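Local coordinates for high-potential iron-sulfur protein isozyme 2 (Ectothiorhodospira shaposhnikovii, PDB 1HPI), which carries electrons in anaerobic electron transport of purple photosynthetic bacteria, using a single high-potential [4Fe-4S] cluster, at residues E2-D7 with L14-D19; V23-Y28 with W64-V69. One frame throughout, in Å; residues are numbered along the deposited sequence.

Contact 1 of 2, residues E2-D7 with L14-D19; sequences ERLSED and LEYRHD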
loop_
_atom_site.group_PDB
_atom_site.type_symbol
_atom_site.label_atom_id
_atom_site.label_comp_id
_atom_site.label_asym_id
_atom_site.label_seq_id
_atom_site.Cartn_x
_atom_site.Cartn_y
_atom_site.Cartn_z
ATOM N N GLU A 2 10.094 3.159 9.261
ATOM C CA GLU A 2 10.536 1.819 8.912
ATOM C C GLU A 2 9.486 1.126 8.063
ATOM O O GLU A 2 8.345 1.571 7.976
ATOM C CB GLU A 2 10.884 0.976 10.156
ATOM C CG GLU A 2 9.631 0.742 11.017
ATOM C CD GLU A 2 9.844 -0.096 12.242
ATOM O OE1 GLU A 2 11.076 -0.518 12.362
ATOM O OE2 GLU A 2 8.953 -0.340 13.036
ATOM N N ARG A 3 9.871 0.020 7.441
ATOM C CA ARG A 3 8.932 -0.700 6.604
ATOM C C ARG A 3 7.750 -1.275 7.373
ATOM O O ARG A 3 7.916 -1.859 8.442
ATOM C CB ARG A 3 9.641 -1.836 5.856
ATOM C CG ARG A 3 10.610 -1.376 4.762
ATOM C CD ARG A 3 11.099 -2.525 3.885
ATOM N NE ARG A 3 11.940 -3.383 4.698
ATOM C CZ ARG A 3 11.707 -4.667 4.927
ATOM N NH1 ARG A 3 10.661 -5.290 4.394
ATOM N NH2 ARG A 3 12.556 -5.336 5.705
ATOM N N LEU A 4 6.544 -1.132 6.823
ATOM C CA LEU A 4 5.346 -1.682 7.448
ATOM C C LEU A 4 5.387 -3.210 7.340
ATOM O O LEU A 4 5.864 -3.757 6.343
ATOM C CB LEU A 4 4.155 -1.251 6.561
ATOM C CG LEU A 4 2.771 -1.723 7.011
ATOM C CD1 LEU A 4 2.437 -1.162 8.391
ATOM C CD2 LEU A 4 1.740 -1.254 5.989
ATOM N N SER A 5 4.869 -3.925 8.330
ATOM C CA SER A 5 4.836 -5.374 8.277
ATOM C C SER A 5 3.402 -5.800 7.947
ATOM O O SER A 5 2.451 -5.167 8.380
ATOM C CB SER A 5 5.248 -5.983 9.614
ATOM O OG SER A 5 4.869 -7.346 9.652
ATOM N N GLU A 6 3.202 -6.867 7.182
ATOM C CA GLU A 6 1.854 -7.304 6.861
ATOM C C GLU A 6 1.076 -7.744 8.086
ATOM O O GLU A 6 -0.150 -7.764 8.068
ATOM C CB GLU A 6 1.873 -8.431 5.818
ATOM C CG GLU A 6 2.045 -7.904 4.389
ATOM C CD GLU A 6 1.999 -9.065 3.452
ATOM O OE1 GLU A 6 1.904 -10.209 3.852
ATOM O OE2 GLU A 6 2.069 -8.734 2.193
ATOM N N ASP A 7 1.771 -8.104 9.156
ATOM C CA ASP A 7 1.027 -8.510 10.328
ATOM C C ASP A 7 0.885 -7.391 11.316
ATOM O O ASP A 7 0.415 -7.622 12.424
ATOM C CB ASP A 7 1.536 -9.705 11.130
ATOM C CG ASP A 7 2.304 -10.662 10.306
ATOM O OD1 ASP A 7 1.560 -11.306 9.432
ATOM O OD2 ASP A 7 3.506 -10.765 10.399
ATOM N N LEU A 14 -6.404 -2.581 7.151
ATOM C CA LEU A 14 -6.606 -2.149 5.782
ATOM C C LEU A 14 -6.334 -3.265 4.777
ATOM O O LEU A 14 -6.268 -3.027 3.580
ATOM C CB LEU A 14 -5.733 -0.925 5.490
ATOM C CG LEU A 14 -6.237 0.283 6.275
ATOM C CD1 LEU A 14 -5.349 1.490 6.006
ATOM C CD2 LEU A 14 -7.688 0.591 5.901
ATOM N N GLU A 15 -6.182 -4.487 5.274
ATOM C CA GLU A 15 -5.926 -5.641 4.419
ATOM C C GLU A 15 -4.769 -5.413 3.476
ATOM O O GLU A 15 -4.777 -5.785 2.307
ATOM C CB GLU A 15 -7.212 -6.052 3.696
ATOM C CG GLU A 15 -8.198 -6.444 4.806
ATOM C CD GLU A 15 -9.359 -7.211 4.290
ATOM O OE1 GLU A 15 -9.014 -8.377 3.794
ATOM O OE2 GLU A 15 -10.492 -6.772 4.326
ATOM N N TYR A 16 -3.756 -4.781 4.023
ATOM C CA TYR A 16 -2.582 -4.472 3.241
ATOM C C TYR A 16 -1.721 -5.675 2.872
ATOM O O TYR A 16 -1.535 -6.585 3.664
ATOM C CB TYR A 16 -1.718 -3.454 4.019
ATOM C CG TYR A 16 -0.314 -3.295 3.459
ATOM C CD1 TYR A 16 -0.077 -2.353 2.458
ATOM C CD2 TYR A 16 0.755 -4.067 3.916
ATOM C CE1 TYR A 16 1.198 -2.184 1.921
ATOM C CE2 TYR A 16 2.041 -3.912 3.397
ATOM C CZ TYR A 16 2.252 -2.968 2.390
ATOM O OH TYR A 16 3.505 -2.798 1.853
ATOM N N ARG A 17 -1.174 -5.664 1.659
ATOM C CA ARG A 17 -0.289 -6.714 1.168
ATOM C C ARG A 17 0.898 -6.045 0.479
ATOM O O ARG A 17 0.716 -5.053 -0.216
ATOM C CB ARG A 17 -0.881 -7.619 0.103
ATOM C CG ARG A 17 -2.047 -8.443 0.603
ATOM C CD ARG A 17 -1.705 -9.391 1.742
ATOM N NE ARG A 17 -2.951 -9.855 2.342
ATOM C CZ ARG A 17 -3.442 -9.366 3.478
ATOM N NH1 ARG A 17 -2.811 -8.420 4.160
ATOM N NH2 ARG A 17 -4.589 -9.833 3.958
ATOM N N HIS A 18 2.107 -6.575 0.646
ATOM C CA HIS A 18 3.264 -5.984 -0.015
ATOM C C HIS A 18 3.225 -6.229 -1.529
ATOM O O HIS A 18 3.842 -5.493 -2.306
ATOM C CB HIS A 18 4.551 -6.663 0.466
ATOM C CG HIS A 18 4.927 -6.403 1.878
ATOM N ND1 HIS A 18 4.888 -5.131 2.420
ATOM C CD2 HIS A 18 5.352 -7.269 2.836
ATOM C CE1 HIS A 18 5.295 -5.256 3.683
ATOM N NE2 HIS A 18 5.577 -6.521 3.967
ATOM N N ASP A 19 2.514 -7.288 -1.956
ATOM C CA ASP A 19 2.381 -7.668 -3.369
ATOM C C ASP A 19 0.896 -7.761 -3.709
ATOM O O ASP A 19 0.187 -8.665 -3.263
ATOM C CB ASP A 19 3.065 -9.036 -3.605
ATOM C CG ASP A 19 3.061 -9.595 -5.009
ATOM O OD1 ASP A 19 2.468 -8.855 -5.912
ATOM O OD2 ASP A 19 3.596 -10.648 -5.282
HETATM O O HOH W 1 2.272 -9.806 -0.193
HETATM O O HOH W 2 -2.149 -7.337 6.230
#

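Contact 2 of 2, residues V23-Y28 with W64-V69; sequences VQHPAY and WCTAWV. With SF4 (iron/sulfur cluster), chain B.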
loop_
_atom_site.group_PDB
_atom_site.type_symbol
_atom_site.label_atom_id
_atom_site.label_comp_id
_atom_site.label_asym_id
_atom_site.label_seq_id
_atom_site.Cartn_x
_atom_site.Cartn_y
_atom_site.Cartn_z
ATOM N N VAL A 23 -3.591 -10.137 -3.614
ATOM C CA VAL A 23 -4.822 -9.654 -3.033
ATOM C C VAL A 23 -6.058 -10.392 -3.539
ATOM O O VAL A 23 -6.214 -10.610 -4.732
ATOM C CB VAL A 23 -4.981 -8.177 -3.383
ATOM C CG1 VAL A 23 -6.385 -7.710 -3.025
ATOM C CG2 VAL A 23 -3.940 -7.332 -2.646
ATOM N N GLN A 24 -6.952 -10.753 -2.627
ATOM C CA GLN A 24 -8.196 -11.414 -2.962
ATOM C C GLN A 24 -9.232 -10.639 -2.152
ATOM O O GLN A 24 -9.496 -10.950 -0.994
ATOM C CB GLN A 24 -8.139 -12.926 -2.696
ATOM C CG GLN A 24 -9.533 -13.509 -2.460
ATOM C CD GLN A 24 -9.563 -14.990 -2.738
ATOM O OE1 GLN A 24 -10.552 -15.660 -2.407
ATOM N NE2 GLN A 24 -8.495 -15.502 -3.346
ATOM N N HIS A 25 -9.770 -9.584 -2.775
ATOM C CA HIS A 25 -10.741 -8.667 -2.185
ATOM C C HIS A 25 -11.678 -8.112 -3.247
ATOM O O HIS A 25 -11.243 -7.760 -4.330
ATOM C CB HIS A 25 -9.950 -7.501 -1.538
ATOM C CG HIS A 25 -10.779 -6.589 -0.673
ATOM N ND1 HIS A 25 -11.572 -5.588 -1.224
ATOM C CD2 HIS A 25 -10.927 -6.537 0.683
ATOM C CE1 HIS A 25 -12.175 -4.956 -0.218
ATOM N NE2 HIS A 25 -11.813 -5.510 0.937
ATOM N N PRO A 26 -12.970 -8.024 -2.941
ATOM C CA PRO A 26 -13.971 -7.538 -3.877
ATOM C C PRO A 26 -13.732 -6.174 -4.487
ATOM O O PRO A 26 -14.133 -5.918 -5.617
ATOM C CB PRO A 26 -15.322 -7.614 -3.147
ATOM C CG PRO A 26 -15.073 -8.496 -1.932
ATOM C CD PRO A 26 -13.581 -8.381 -1.636
ATOM N N ALA A 27 -13.094 -5.285 -3.741
ATOM C CA ALA A 27 -12.836 -3.950 -4.255
ATOM C C ALA A 27 -11.595 -3.844 -5.131
ATOM O O ALA A 27 -11.438 -2.889 -5.881
ATOM C CB ALA A 27 -12.635 -2.991 -3.087
ATOM N N TYR A 28 -10.703 -4.814 -5.030
ATOM C CA TYR A 28 -9.481 -4.791 -5.797
ATOM C C TYR A 28 -9.658 -4.994 -7.294
ATOM O O TYR A 28 -10.483 -5.779 -7.728
ATOM C CB TYR A 28 -8.477 -5.822 -5.224
ATOM C CG TYR A 28 -7.246 -6.017 -6.093
ATOM C CD1 TYR A 28 -6.159 -5.146 -5.981
ATOM C CD2 TYR A 28 -7.152 -7.061 -7.017
ATOM C CE1 TYR A 28 -5.017 -5.299 -6.771
ATOM C CE2 TYR A 28 -6.017 -7.231 -7.811
ATOM C CZ TYR A 28 -4.940 -6.349 -7.690
ATOM O OH TYR A 28 -3.819 -6.527 -8.476
ATOM N N TRP A 64 -0.827 -2.992 -1.913
ATOM C CA TRP A 64 -2.202 -2.535 -2.017
ATOM C C TRP A 64 -2.897 -2.640 -0.670
ATOM O O TRP A 64 -2.508 -3.456 0.150
ATOM C CB TRP A 64 -2.962 -3.480 -2.989
ATOM C CG TRP A 64 -4.374 -3.065 -3.282
ATOM C CD1 TRP A 64 -4.772 -2.253 -4.287
ATOM C CD2 TRP A 64 -5.567 -3.452 -2.585
ATOM N NE1 TRP A 64 -6.133 -2.090 -4.259
ATOM C CE2 TRP A 64 -6.652 -2.822 -3.226
ATOM C CE3 TRP A 64 -5.817 -4.263 -1.485
ATOM C CZ2 TRP A 64 -7.970 -2.993 -2.787
ATOM C CZ3 TRP A 64 -7.113 -4.429 -1.052
ATOM C CH2 TRP A 64 -8.179 -3.803 -1.694
ATOM N N CYS A 65 -3.927 -1.839 -0.450
ATOM C CA CYS A 65 -4.709 -1.870 0.770
ATOM C C CYS A 65 -6.066 -1.317 0.375
ATOM O O CYS A 65 -6.213 -0.735 -0.709
ATOM C CB CYS A 65 -4.110 -1.159 2.008
ATOM S SG CYS A 65 -4.393 0.630 2.028
ATOM N N THR A 66 -7.053 -1.496 1.242
ATOM C CA THR A 66 -8.413 -1.030 0.983
ATOM C C THR A 66 -8.568 0.475 0.800
ATOM O O THR A 66 -9.577 0.943 0.258
ATOM C CB THR A 66 -9.432 -1.583 2.003
ATOM O OG1 THR A 66 -9.117 -1.099 3.300
ATOM C CG2 THR A 66 -9.460 -3.106 1.996
ATOM N N ALA A 67 -7.575 1.242 1.253
ATOM C CA ALA A 67 -7.630 2.681 1.108
ATOM C C ALA A 67 -7.119 3.117 -0.267
ATOM O O ALA A 67 -6.994 4.309 -0.542
ATOM C CB ALA A 67 -6.912 3.413 2.230
ATOM N N TRP A 68 -6.818 2.173 -1.158
ATOM C CA TRP A 68 -6.342 2.555 -2.482
ATOM C C TRP A 68 -7.294 3.507 -3.203
ATOM O O TRP A 68 -8.512 3.304 -3.243
ATOM C CB TRP A 68 -6.094 1.336 -3.387
ATOM C CG TRP A 68 -5.483 1.757 -4.683
ATOM C CD1 TRP A 68 -4.158 1.812 -4.959
ATOM C CD2 TRP A 68 -6.162 2.190 -5.865
ATOM N NE1 TRP A 68 -3.960 2.260 -6.242
ATOM C CE2 TRP A 68 -5.168 2.494 -6.823
ATOM C CE3 TRP A 68 -7.509 2.343 -6.216
ATOM C CZ2 TRP A 68 -5.502 2.945 -8.104
ATOM C CZ3 TRP A 68 -7.832 2.791 -7.482
ATOM C CH2 TRP A 68 -6.839 3.090 -8.415
ATOM N N VAL A 69 -6.723 4.559 -3.781
ATOM C CA VAL A 69 -7.481 5.551 -4.524
ATOM C C VAL A 69 -6.597 6.073 -5.671
ATOM O O VAL A 69 -5.416 6.355 -5.492
ATOM C CB VAL A 69 -8.147 6.592 -3.605
ATOM C CG1 VAL A 69 -7.107 7.329 -2.784
ATOM C CG2 VAL A 69 -8.979 7.609 -4.372
HETATM FE FE1 SF4 B . -0.647 1.603 -0.725
HETATM FE FE2 SF4 B . -2.503 3.560 -1.198
HETATM FE FE3 SF4 B . -1.053 3.524 1.126
HETATM FE FE4 SF4 B . -2.923 1.592 0.670
HETATM S S1 SF4 B . -3.293 3.806 0.853
HETATM S S2 SF4 B . -0.843 1.277 1.468
HETATM S S3 SF4 B . -2.765 1.358 -1.532
HETATM S S4 SF4 B . -0.240 3.763 -0.969
#

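Contact 1 of 2, residues E2-D7 with L14-D19
Y16 meets L4 face-on: the methyl CD2 of L4 sits over the centre of the phenol ring, 3.7 Å from its centroid and 13° off the normal, a CH-pi contact. At the backbone of Y16, water 2 donates to the carbonyl oxygens of both Y16 and E6 and bridges the segments. CB and CD of R17 come within van der Waals range of E6 OE2, CB at 3.8 Å. At H18 the contact turns polar: the amide N donates to E6 OE2 at 2.7 Å and 168°, nearly straight, onto the anti lone pair. E6 CG, anti to the carbonyl carbon (chi1 -81°), lies over one face of the imidazole, 3.9 Å from its centroid. At the ring edge, CE1 of H18 approaches L4 O at 3.1 Å, while ND1 shares a 2.8 Å hydrogen bond with Y16 OH, which also bonds to S60 N. Water 1 joins E6 OE2 to D19 N, giving that oxygen a second hydrogen bond. An alanine at E6 would probably leave H18 N without its acceptor and one imidazole face without its CG cover. Packed against the N-terminal segment, Y16 belongs to the pocket of the [4Fe-4S] cluster that defines the HiPIP family.

Contact 2 of 2, residues V23-Y28 with W64-V69
W64 takes side chains from three positions of the other segment on its indole, yet no hydrogen bond crosses between 23-28 and 64-69. Y28 makes the edge-to-face (T-shaped) contact: its ring edge points at the five-membered ring of W64, with planes at 90° and centroids 4.8 Å apart. The leading atom is CD1 of Y28, 3.5 Å from W64 NE1, and CB of the same tyrosine rests over the six-membered ring. V23 comes to the same indole face; its CG1, anti to the backbone N (chi1 169°), lies 4.2 Å from the centroid of the six-membered ring, while CG2 packs against CE3. On the opposite face lies the backbone N of T66. NE1 itself has a hydrogen-bond partner elsewhere, Q32 OE1, which should limit rotation of the indole.

H25 reaches the far rim, where W64 CH2 lies over one face of the imidazole, 3.9 Å from ND1; the two ring planes stand 52° apart, an oblique pairing. NE2 of H25 comes within 3.5 Å of the methyl CG2 of T66, which stands obliquely to the ring. ND1 accepts from A27 N at 3.0 Å, the donor tilted from the ring plane, a bond that ties the imidazole to the type I turn H25-Y28.

Past W64 the chain makes a second type I turn, C65-W68. C65 SG binds iron FE4 at 2.2 Å and also accepts a hydrogen bond from A67 N, which would be expected to draw some charge from the thiolate. W68 presents CD1 at its ring edge to sulfide S3. H25, Y28 and W64 form an aromatic cluster beside the cysteine ligand C65 of the HiPIP [4Fe-4S] site.

In the fold
From the N terminus, the first segment of contact 1 begins in strand 2-3, and the contact closes a short loop around helix 9-13. The chain then runs on through 20-22 into the first segment of contact 2, whose partner arrives only after strands 48-50 and 57-60, so contact 2 closes a much longer loop. The two loops are in series, neither nested nor crossed. They nevertheless touch: L14 O lies 2.9 Å from T66 N and R17 N lies 3.0 Å from W64 O, both probable hydrogen bonds. Segment 14-19 joins the N-terminal segment to 64-69, while contact 2 packs the 23-28 loop against that same cysteine-bearing segment.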